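Local coordinates for inner membrane protein (Salmonella typhimurium LT2, PDB 2QJV), which is of unknown physiological role but, as a nickel-bound cupin of the KduI/IolB family, probably acts as a sugar isomerase on 5-deoxyglucuronate or a related uronate, at residues R75-R81 with E157-N161; A110-L116 with L149-L153; E186-F192 with N239-M245. The protein carries 2 engineered substitutions. All blocks are in the same frame, centred on the assembly; numbering follows the deposited sequence.

Contact 1 of 3, residues R75-R81 with E157-N161. With SO4 (sulfate ion), chain I.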
loop_
_atom_site.group_PDB
_atom_site.type_symbol
_atom_site.label_atom_id
_atom_site.label_comp_id
_atom_site.label_asym_id
_atom_site.label_seq_id
_atom_site.Cartn_x
_atom_site.Cartn_y
_atom_site.Cartn_z
ATOM N N ARG A 75 -0.461 -13.018 40.975
ATOM C CA ARG A 75 -1.629 -12.522 40.245
ATOM C C ARG A 75 -2.107 -13.526 39.183
ATOM O O ARG A 75 -1.305 -14.188 38.494
ATOM C CB ARG A 75 -1.329 -11.156 39.619
ATOM C CG ARG A 75 -0.435 -11.152 38.393
ATOM C CD ARG A 75 0.101 -9.760 38.117
ATOM N NE ARG A 75 0.713 -9.730 36.796
ATOM C CZ ARG A 75 1.448 -8.747 36.299
ATOM N NH1 ARG A 75 1.756 -7.692 37.023
ATOM N NH2 ARG A 75 1.912 -8.851 35.058
HETATM N N MSE A 76 -3.421 -13.622 39.086
HETATM C CA MSE A 76 -4.104 -14.460 38.111
HETATM C C MSE A 76 -4.555 -13.642 36.896
HETATM O O MSE A 76 -5.129 -14.187 35.964
HETATM C CB MSE A 76 -5.260 -15.176 38.791
HETATM C CG MSE A 76 -4.791 -16.015 40.010
HETATM SE SE MSE A 76 -3.401 -17.341 39.571
HETATM C CE MSE A 76 -4.472 -18.477 38.509
ATOM N N SER A 77 -4.246 -12.343 36.920
ATOM C CA SER A 77 -4.494 -11.410 35.842
ATOM C C SER A 77 -3.518 -10.227 35.961
ATOM O O SER A 77 -3.260 -9.742 37.073
ATOM C CB SER A 77 -5.910 -10.852 35.877
ATOM O OG SER A 77 -6.031 -9.789 34.927
ATOM N N PRO A 78 -3.018 -9.712 34.839
ATOM C CA PRO A 78 -2.172 -8.492 34.963
ATOM C C PRO A 78 -2.944 -7.284 35.598
ATOM O O PRO A 78 -2.354 -6.464 36.288
ATOM C CB PRO A 78 -1.715 -8.245 33.501
ATOM C CG PRO A 78 -2.791 -8.853 32.680
ATOM C CD PRO A 78 -3.145 -10.118 33.417
ATOM N N PHE A 79 -4.272 -7.295 35.479
ATOM C CA PHE A 79 -5.150 -6.227 35.957
ATOM C C PHE A 79 -5.372 -6.183 37.491
ATOM O O PHE A 79 -6.131 -5.356 37.991
ATOM C CB PHE A 79 -6.458 -6.234 35.137
ATOM C CG PHE A 79 -6.223 -5.774 33.725
ATOM C CD1 PHE A 79 -5.971 -4.419 33.473
ATOM C CD2 PHE A 79 -6.159 -6.678 32.672
ATOM C CE1 PHE A 79 -5.672 -3.970 32.184
ATOM C CE2 PHE A 79 -5.874 -6.239 31.374
ATOM C CZ PHE A 79 -5.635 -4.883 31.140
ATOM N N GLU A 80 -4.680 -7.058 38.220
ATOM C CA GLU A 80 -4.641 -6.988 39.678
ATOM C C GLU A 80 -3.773 -5.789 40.112
ATOM O O GLU A 80 -3.885 -5.363 41.258
ATOM C CB GLU A 80 -4.131 -8.283 40.307
ATOM C CG GLU A 80 -5.148 -9.411 40.185
ATOM C CD GLU A 80 -4.745 -10.693 40.897
ATOM O OE1 GLU A 80 -4.078 -10.615 41.940
ATOM O OE2 GLU A 80 -5.132 -11.781 40.426
ATOM N N ARG A 81 -2.922 -5.271 39.204
ATOM C CA ARG A 81 -2.085 -4.066 39.447
ATOM C C ARG A 81 -1.085 -4.260 40.603
ATOM O O ARG A 81 -0.829 -3.344 41.399
ATOM C CB ARG A 81 -2.928 -2.825 39.711
ATOM C CG ARG A 81 -3.849 -2.445 38.559
ATOM C CD ARG A 81 -4.739 -1.305 38.946
ATOM N NE ARG A 81 -4.090 0.001 39.144
ATOM C CZ ARG A 81 -3.848 0.906 38.190
ATOM N NH1 ARG A 81 -4.192 0.710 36.933
ATOM N NH2 ARG A 81 -3.289 2.056 38.519
ATOM N N GLU A 157 6.565 -2.853 32.788
ATOM C CA GLU A 157 5.130 -2.996 32.524
ATOM C C GLU A 157 4.439 -1.683 32.999
ATOM O O GLU A 157 4.816 -1.062 34.010
ATOM C CB GLU A 157 4.545 -4.319 33.080
ATOM C CG GLU A 157 4.508 -4.441 34.552
ATOM C CD GLU A 157 4.007 -5.770 35.073
ATOM O OE1 GLU A 157 3.852 -6.765 34.316
ATOM O OE2 GLU A 157 3.889 -5.831 36.293
ATOM N N VAL A 158 3.452 -1.241 32.222
ATOM C CA VAL A 158 2.735 0.000 32.437
ATOM C C VAL A 158 1.208 -0.191 32.352
ATOM O O VAL A 158 0.726 -0.960 31.506
ATOM C CB VAL A 158 3.195 1.071 31.390
ATOM C CG1 VAL A 158 2.463 2.425 31.591
ATOM C CG2 VAL A 158 4.725 1.253 31.428
ATOM N N TYR A 159 0.497 0.489 33.262
ATOM C CA TYR A 159 -0.958 0.484 33.357
ATOM C C TYR A 159 -1.470 1.853 33.037
ATOM O O TYR A 159 -1.137 2.820 33.706
ATOM C CB TYR A 159 -1.458 0.107 34.742
ATOM C CG TYR A 159 -1.064 -1.253 35.176
ATOM C CD1 TYR A 159 0.215 -1.505 35.666
ATOM C CD2 TYR A 159 -1.976 -2.282 35.156
ATOM C CE1 TYR A 159 0.583 -2.761 36.086
ATOM C CE2 TYR A 159 -1.620 -3.539 35.567
ATOM C CZ TYR A 159 -0.357 -3.779 36.052
ATOM O OH TYR A 159 -0.024 -5.049 36.439
ATOM N N THR A 160 -2.303 1.916 31.993
ATOM C CA THR A 160 -2.877 3.157 31.513
ATOM C C THR A 160 -4.399 3.039 31.613
ATOM O O THR A 160 -5.019 2.296 30.876
ATOM C CB THR A 160 -2.404 3.507 30.074
ATOM O OG1 THR A 160 -0.977 3.359 29.977
ATOM C CG2 THR A 160 -2.831 4.985 29.671
ATOM N N ASN A 161 -4.993 3.810 32.501
ATOM C CA ASN A 161 -6.462 3.774 32.654
ATOM C C ASN A 161 -7.180 4.404 31.463
ATOM O O ASN A 161 -6.623 5.281 30.772
ATOM C CB ASN A 161 -6.855 4.363 34.003
ATOM C CG ASN A 161 -6.357 3.507 35.167
ATOM O OD1 ASN A 161 -5.940 2.342 34.998
ATOM N ND2 ASN A 161 -6.411 4.066 36.335
HETATM S S SO4 I . -2.723 2.099 42.160
HETATM O O1 SO4 I . -1.477 2.157 42.953
HETATM O O2 SO4 I . -2.461 2.951 40.991
HETATM O O3 SO4 I . -3.867 2.655 42.900
HETATM O O4 SO4 I . -3.078 0.697 41.862
HETATM O O HOH W 1 -2.794 3.658 35.844
#
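Start with the charges. R75 reaches E157 with a two-pronged salt bridge, R75 NH1 to E157 OE2 at 2.9 Å and R75 NH2 to E157 OE1 also at 2.9 Å, the carboxylate lying at the edge of the guanidinium. Neither partner is used up by the pair: R75 also donates to the backbone carbonyls of V56 and I82, and E157 accepts from Y240 OH and from H141. Next comes the one direct hydrogen bond to the loop backbone. Y159 OH donates a hydrogen bond to P78 O at 2.7 Å; this carbonyl also receives R81 N in the short 3-10 turn of residues 78-80, which an ST turn at S77 leads into, with F79 N bonded to S77 OG at 3.1 Å. At the outer end the interactions are looser. R81 NH1 comes within 3.6 Å of Y159 CB, and a water links R81 NH2 to Y159 O. R81 NE and R81 NH2 also hold a sulfate, probably from the crystallisation liquor, by bonds of 3.0 Å to O4 and 2.8 Å to O2. The contact thus fastens the loop between strands 60-61 and 86-89 to strand 154-160, and does so mainly through polar groups: a buried, multiply shared charge pair inside, with an exposed arginine able to bind an anion outside.

Contact 2 of 3, residues A110-L116 with L149-L153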
loop_
_atom_site.group_PDB
_atom_site.type_symbol
_atom_site.label_atom_id
_atom_site.label_comp_id
_atom_site.label_asym_id
_atom_site.label_seq_id
_atom_site.Cartn_x
_atom_site.Cartn_y
_atom_site.Cartn_z
ATOM N N ALA A 110 17.374 -11.160 24.535
ATOM C CA ALA A 110 18.348 -10.261 23.910
ATOM C C ALA A 110 19.711 -10.926 23.943
ATOM O O ALA A 110 19.887 -11.953 24.625
ATOM C CB ALA A 110 18.372 -8.856 24.583
ATOM N N PRO A 111 20.683 -10.377 23.201
ATOM C CA PRO A 111 22.012 -10.996 23.250
ATOM C C PRO A 111 22.619 -11.057 24.664
ATOM O O PRO A 111 22.495 -10.119 25.472
ATOM C CB PRO A 111 22.850 -10.128 22.293
ATOM C CG PRO A 111 21.830 -9.557 21.345
ATOM C CD PRO A 111 20.636 -9.275 22.220
ATOM N N GLY A 112 23.206 -12.223 24.954
ATOM C CA GLY A 112 23.867 -12.477 26.200
ATOM C C GLY A 112 25.334 -12.796 26.022
ATOM O O GLY A 112 25.720 -13.525 25.124
ATOM N N PHE A 113 26.139 -12.248 26.912
ATOM C CA PHE A 113 27.589 -12.417 26.896
ATOM C C PHE A 113 28.237 -12.454 28.277
ATOM O O PHE A 113 29.377 -12.868 28.381
ATOM C CB PHE A 113 28.238 -11.285 26.071
ATOM C CG PHE A 113 27.719 -9.901 26.404
ATOM C CD1 PHE A 113 28.243 -9.188 27.477
ATOM C CD2 PHE A 113 26.722 -9.313 25.641
ATOM C CE1 PHE A 113 27.764 -7.931 27.793
ATOM C CE2 PHE A 113 26.245 -8.038 25.942
ATOM C CZ PHE A 113 26.785 -7.345 27.019
ATOM N N GLY A 114 27.507 -12.104 29.333
ATOM C CA GLY A 114 28.078 -11.966 30.648
ATOM C C GLY A 114 28.035 -13.210 31.499
ATOM O O GLY A 114 27.728 -14.294 31.028
ATOM N N GLU A 115 28.254 -13.024 32.786
ATOM C CA GLU A 115 28.297 -14.155 33.714
ATOM C C GLU A 115 27.476 -13.931 34.991
ATOM O O GLU A 115 27.809 -14.418 36.078
ATOM C CB GLU A 115 29.755 -14.459 34.003
ATOM C CG GLU A 115 30.564 -13.275 34.531
ATOM C CD GLU A 115 32.038 -13.600 34.602
ATOM O OE1 GLU A 115 32.592 -14.045 33.564
ATOM O OE2 GLU A 115 32.638 -13.391 35.684
ATOM N N LEU A 116 26.374 -13.212 34.834
ATOM C CA LEU A 116 25.430 -13.011 35.938
ATOM C C LEU A 116 24.768 -14.339 36.301
ATOM O O LEU A 116 24.626 -15.216 35.435
ATOM C CB LEU A 116 24.370 -11.985 35.555
ATOM C CG LEU A 116 24.880 -10.558 35.331
ATOM C CD1 LEU A 116 23.769 -9.715 34.695
ATOM C CD2 LEU A 116 25.417 -9.947 36.642
ATOM N N LEU A 149 20.896 -5.337 37.177
ATOM C CA LEU A 149 21.855 -6.094 36.360
ATOM C C LEU A 149 21.265 -7.000 35.268
ATOM O O LEU A 149 20.360 -7.794 35.509
ATOM C CB LEU A 149 22.774 -6.929 37.288
ATOM C CG LEU A 149 23.634 -6.189 38.305
ATOM C CD1 LEU A 149 24.348 -7.179 39.251
ATOM C CD2 LEU A 149 24.656 -5.232 37.664
ATOM N N ALA A 150 21.781 -6.823 34.046
ATOM C CA ALA A 150 21.521 -7.650 32.881
ATOM C C ALA A 150 22.540 -7.222 31.812
ATOM O O ALA A 150 23.100 -6.127 31.881
ATOM C CB ALA A 150 20.057 -7.556 32.373
ATOM N N ASP A 151 22.795 -8.073 30.826
ATOM C CA ASP A 151 23.724 -7.725 29.767
ATOM C C ASP A 151 23.121 -6.711 28.768
ATOM O O ASP A 151 23.779 -5.796 28.301
ATOM C CB ASP A 151 24.146 -8.959 28.942
ATOM C CG ASP A 151 24.728 -10.098 29.772
ATOM O OD1 ASP A 151 25.100 -9.920 30.957
ATOM O OD2 ASP A 151 24.774 -11.210 29.182
ATOM N N SER A 152 21.857 -6.920 28.468
ATOM C CA SER A 152 21.140 -6.232 27.381
ATOM C C SER A 152 19.699 -5.804 27.702
ATOM O O SER A 152 19.287 -4.680 27.380
ATOM C CB SER A 152 21.122 -7.184 26.170
ATOM O OG SER A 152 22.445 -7.424 25.679
ATOM N N LEU A 153 18.952 -6.710 28.347
ATOM C CA LEU A 153 17.503 -6.553 28.599
ATOM C C LEU A 153 17.079 -5.408 29.516
ATOM O O LEU A 153 17.655 -5.183 30.585
ATOM C CB LEU A 153 16.890 -7.868 29.147
ATOM C CG LEU A 153 16.723 -9.057 28.186
ATOM C CD1 LEU A 153 16.512 -10.406 28.976
ATOM C CD2 LEU A 153 15.608 -8.806 27.135
HETATM O O HOH W 2 24.925 -12.356 32.267
#
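D151 does most of the work here. Its OD2 accepts two consecutive backbone amides of the loop that follows strand 104-111, F113 N at 2.8 Å and G114 N at 2.9 Å, both nearly straight. The other carboxylate oxygen, D151 OD1, accepts a hydrogen bond from a water at 2.8 Å, and that water in turn accepts L116 N at 3.1 Å, so one side chain serves three amides, two directly and one at second hand. S152 supplies the next link: S152 OG donates to P111 O at 2.7 Å, satisfying a carbonyl at the very end of the strand. The backbone of 149-153 finds its own partners in E50, whose carboxylate accepts the amides of D151, S152 and L153, while R119 donates to L149 O and R250 to L153 O.

Carbon contacts fill in around these bonds. The F113 ring lies over D151 in a CH-pi contact, with D151 CB 3.8 Å from the ring centroid. L116 CD1 packs 3.6 Å from A150 CA and 3.9 Å from L149 CB, and at the other end A110 CB sits 3.8 Å from L153 CD2. G114 passes so close to the carboxylate that a side chain there would run into D151 OD1. A side-chain carboxylate gathering successive main-chain amides thus ties the six-stranded sheet, through strand 104-111, to the loop that leads into strand 154-160 of the five-stranded sheet, as fits the two beta-sandwich halves of a KduI/IolB-type bicupin.

Contact 3 of 3, residues E186-F192 with N239-M245. With NI (nickel (II) ion), chain D; SO4 (sulfate ion), chain J.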
loop_
_atom_site.group_PDB
_atom_site.type_symbol
_atom_site.label_atom_id
_atom_site.label_comp_id
_atom_site.label_asym_id
_atom_site.label_seq_id
_atom_site.Cartn_x
_atom_site.Cartn_y
_atom_site.Cartn_z
ATOM N N GLU A 186 12.089 -1.707 20.691
ATOM C CA GLU A 186 11.074 -1.838 21.728
ATOM C C GLU A 186 9.837 -2.612 21.233
ATOM O O GLU A 186 9.339 -2.418 20.123
ATOM C CB GLU A 186 10.671 -0.468 22.307
ATOM C CG GLU A 186 9.761 -0.571 23.519
ATOM C CD GLU A 186 9.562 0.718 24.280
ATOM O OE1 GLU A 186 9.816 1.808 23.728
ATOM O OE2 GLU A 186 9.089 0.661 25.442
ATOM N N THR A 187 9.390 -3.537 22.071
ATOM C CA THR A 187 8.151 -4.265 21.837
ATOM C C THR A 187 7.130 -3.857 22.924
ATOM O O THR A 187 7.501 -3.517 24.045
ATOM C CB THR A 187 8.341 -5.823 21.777
ATOM O OG1 THR A 187 8.902 -6.286 23.015
ATOM C CG2 THR A 187 9.197 -6.276 20.529
ATOM N N TYR A 188 5.852 -3.872 22.538
ATOM C CA TYR A 188 4.697 -3.619 23.387
ATOM C C TYR A 188 3.822 -4.862 23.283
ATOM O O TYR A 188 3.446 -5.238 22.189
ATOM C CB TYR A 188 3.841 -2.441 22.887
ATOM C CG TYR A 188 4.334 -1.066 23.283
ATOM C CD1 TYR A 188 5.535 -0.589 22.799
ATOM C CD2 TYR A 188 3.601 -0.241 24.146
ATOM C CE1 TYR A 188 6.011 0.639 23.159
ATOM C CE2 TYR A 188 4.084 0.997 24.515
ATOM C CZ TYR A 188 5.282 1.427 24.010
ATOM O OH TYR A 188 5.737 2.641 24.376
ATOM N N TYR A 189 3.495 -5.466 24.412
ATOM C CA TYR A 189 2.550 -6.569 24.489
ATOM C C TYR A 189 1.346 -6.006 25.254
ATOM O O TYR A 189 1.400 -5.837 26.494
ATOM C CB TYR A 189 3.159 -7.792 25.174
ATOM C CG TYR A 189 2.183 -8.935 25.428
ATOM C CD1 TYR A 189 1.544 -9.603 24.357
ATOM C CD2 TYR A 189 1.964 -9.417 26.718
ATOM C CE1 TYR A 189 0.664 -10.642 24.580
ATOM C CE2 TYR A 189 1.086 -10.491 26.959
ATOM C CZ TYR A 189 0.428 -11.097 25.884
ATOM O OH TYR A 189 -0.414 -12.147 26.128
ATOM N N HIS A 190 0.235 -5.823 24.532
ATOM C CA HIS A 190 -0.954 -5.169 25.067
ATOM C C HIS A 190 -2.057 -6.093 25.583
ATOM O O HIS A 190 -2.322 -7.169 25.017
ATOM C CB HIS A 190 -1.615 -4.274 24.012
ATOM C CG HIS A 190 -0.849 -3.024 23.694
ATOM N ND1 HIS A 190 -1.116 -1.817 24.311
ATOM C CD2 HIS A 190 0.133 -2.784 22.794
ATOM C CE1 HIS A 190 -0.320 -0.889 23.801
ATOM N NE2 HIS A 190 0.436 -1.446 22.865
ATOM N N ARG A 191 -2.691 -5.623 26.650
ATOM C CA ARG A 191 -3.829 -6.292 27.297
ATOM C C ARG A 191 -4.893 -5.244 27.634
ATOM O O ARG A 191 -4.572 -4.060 27.893
ATOM C CB ARG A 191 -3.386 -7.074 28.544
ATOM C CG ARG A 191 -2.301 -8.126 28.284
ATOM C CD ARG A 191 -2.814 -9.406 27.608
ATOM N NE ARG A 191 -3.090 -10.435 28.593
ATOM C CZ ARG A 191 -4.229 -10.650 29.217
ATOM N NH1 ARG A 191 -5.308 -9.948 28.971
ATOM N NH2 ARG A 191 -4.278 -11.603 30.111
ATOM N N PHE A 192 -6.161 -5.692 27.634
ATOM C CA PHE A 192 -7.332 -4.852 27.910
ATOM C C PHE A 192 -8.289 -5.460 28.917
ATOM O O PHE A 192 -8.410 -6.698 29.034
ATOM C CB PHE A 192 -8.088 -4.513 26.606
ATOM C CG PHE A 192 -7.250 -3.781 25.643
ATOM C CD1 PHE A 192 -7.142 -2.381 25.707
ATOM C CD2 PHE A 192 -6.472 -4.476 24.722
ATOM C CE1 PHE A 192 -6.268 -1.727 24.871
ATOM C CE2 PHE A 192 -5.577 -3.812 23.909
ATOM C CZ PHE A 192 -5.501 -2.448 23.957
ATOM N N ASN A 239 -5.969 -0.327 29.879
ATOM C CA ASN A 239 -4.851 -0.893 29.140
ATOM C C ASN A 239 -3.673 -1.243 30.070
ATOM O O ASN A 239 -3.497 -0.670 31.144
ATOM C CB ASN A 239 -4.454 0.088 28.007
ATOM C CG ASN A 239 -3.203 -0.323 27.187
ATOM O OD1 ASN A 239 -2.193 0.378 27.283
ATOM N ND2 ASN A 239 -3.265 -1.414 26.359
ATOM N N TYR A 240 -2.936 -2.251 29.638
ATOM C CA TYR A 240 -1.728 -2.720 30.219
ATOM C C TYR A 240 -0.807 -3.060 29.051
ATOM O O TYR A 240 -1.270 -3.523 28.003
ATOM C CB TYR A 240 -1.984 -3.974 31.084
ATOM C CG TYR A 240 -0.772 -4.833 31.359
ATOM C CD1 TYR A 240 -0.355 -5.789 30.415
ATOM C CD2 TYR A 240 -0.027 -4.701 32.523
ATOM C CE1 TYR A 240 0.765 -6.563 30.612
ATOM C CE2 TYR A 240 1.080 -5.518 32.763
ATOM C CZ TYR A 240 1.476 -6.452 31.797
ATOM O OH TYR A 240 2.567 -7.282 31.967
ATOM N N TYR A 241 0.483 -2.795 29.212
ATOM C CA TYR A 241 1.480 -3.356 28.299
ATOM C C TYR A 241 2.794 -3.686 28.983
ATOM O O TYR A 241 3.201 -3.033 29.944
ATOM C CB TYR A 241 1.721 -2.497 27.029
ATOM C CG TYR A 241 2.004 -1.026 27.258
ATOM C CD1 TYR A 241 3.278 -0.582 27.660
ATOM C CD2 TYR A 241 1.006 -0.071 27.040
ATOM C CE1 TYR A 241 3.538 0.752 27.850
ATOM C CE2 TYR A 241 1.254 1.263 27.232
ATOM C CZ TYR A 241 2.533 1.680 27.636
ATOM O OH TYR A 241 2.796 3.020 27.799
ATOM N N LEU A 242 3.403 -4.777 28.497
ATOM C CA LEU A 242 4.707 -5.243 28.901
ATOM C C LEU A 242 5.659 -4.909 27.767
ATOM O O LEU A 242 5.403 -5.284 26.605
ATOM C CB LEU A 242 4.701 -6.741 29.199
ATOM C CG LEU A 242 5.992 -7.447 29.560
ATOM C CD1 LEU A 242 6.582 -6.951 30.907
ATOM C CD2 LEU A 242 5.732 -8.977 29.593
ATOM N N ASN A 243 6.704 -4.157 28.089
ATOM C CA ASN A 243 7.733 -3.716 27.127
ATOM C C ASN A 243 9.062 -4.376 27.352
ATOM O O ASN A 243 9.481 -4.606 28.497
ATOM C CB ASN A 243 8.040 -2.193 27.204
ATOM C CG ASN A 243 6.835 -1.278 26.968
ATOM O OD1 ASN A 243 6.598 -0.355 27.754
ATOM N ND2 ASN A 243 6.103 -1.511 25.937
ATOM N N VAL A 244 9.722 -4.691 26.241
ATOM C CA VAL A 244 11.092 -5.201 26.209
ATOM C C VAL A 244 11.903 -4.217 25.331
ATOM O O VAL A 244 11.448 -3.796 24.240
ATOM C CB VAL A 244 11.231 -6.673 25.684
ATOM C CG1 VAL A 244 12.694 -7.175 25.736
ATOM C CG2 VAL A 244 10.272 -7.621 26.467
HETATM N N MSE A 245 13.078 -3.840 25.825
HETATM C CA MSE A 245 14.039 -3.049 25.082
HETATM C C MSE A 245 15.433 -3.631 25.162
HETATM O O MSE A 245 15.794 -4.282 26.137
HETATM C CB MSE A 245 14.117 -1.599 25.586
HETATM C CG MSE A 245 12.904 -0.755 25.269
HETATM SE SE MSE A 245 13.198 1.052 25.981
HETATM C CE MSE A 245 13.148 0.639 27.774
HETATM NI NI NI D . 9.894 3.824 24.314
HETATM S S SO4 J . -8.379 -12.336 29.170
HETATM O O1 SO4 J . -8.008 -10.907 29.105
HETATM O O2 SO4 J . -8.695 -12.918 27.873
HETATM O O3 SO4 J . -9.660 -12.472 29.890
HETATM O O4 SO4 J . -7.326 -13.059 29.895
HETATM O O HOH W 3 8.094 3.360 25.479
HETATM O O HOH W 4 6.864 -6.779 24.779
HETATM O O HOH W 5 10.805 3.323 26.239
#
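E186 is the odd one out in this buried strand pair: its OE1 binds nickel at 2.1 Å, while its OE2 accepts from a metal-bound water at 2.9 Å that also hydrogen-bonds Y188 OH at 2.7 Å; Y188 OH bonds S167 OG as well. H171, H173 and H229 complete the protein ligands, and a second water brings the coordination to six. Three histidines and a glutamate on a beta scaffold are the classic cupin metal site, consistent with an isomerase centre. The strands run antiparallel, their axes 4.5 Å apart, with T187-V244, Y189-L242 and R191-Y240 as hydrogen-bonded pairs; V244 N to T187 O, at 3.3 Å, is weak. On the face shared with E186, Y188 turns its edge to the face of Y241, centroids 4.6 Å apart, and Y241 turns its own edge to H190. Two asparagines stitch across: N243 ND2 donates to T187 O at 3.1 Å, N239 ND2 to H190 ND1 at 3.0 Å, while H190 NE2 bonds Q201 OE1. On the other face R191 forms a salt bridge with E104.

How the contacts relate
From the N terminus, the chain first meets contact 1 at 75-81, but that loop closes only at 157-161. Within this span lies the shorter loop of contact 2, from 110-116 at the end of strand 104-111 to 149-153 just ahead of strand 154-160. Contact 3 follows in series, bringing strand 238-246 back against strand 181-193. Contacts 1 and 2 sit on opposite sides of the chain's centre, their centres about 27 Å apart, each fixing the first half of the chain to the second. Contact 3 lies between: V158 N probably bonds to Y241 O in the neighbouring strand at 2.9 Å, F79 packs on R191 and F192, and L153 CD2 meets V244 CG1 at 3.6 Å.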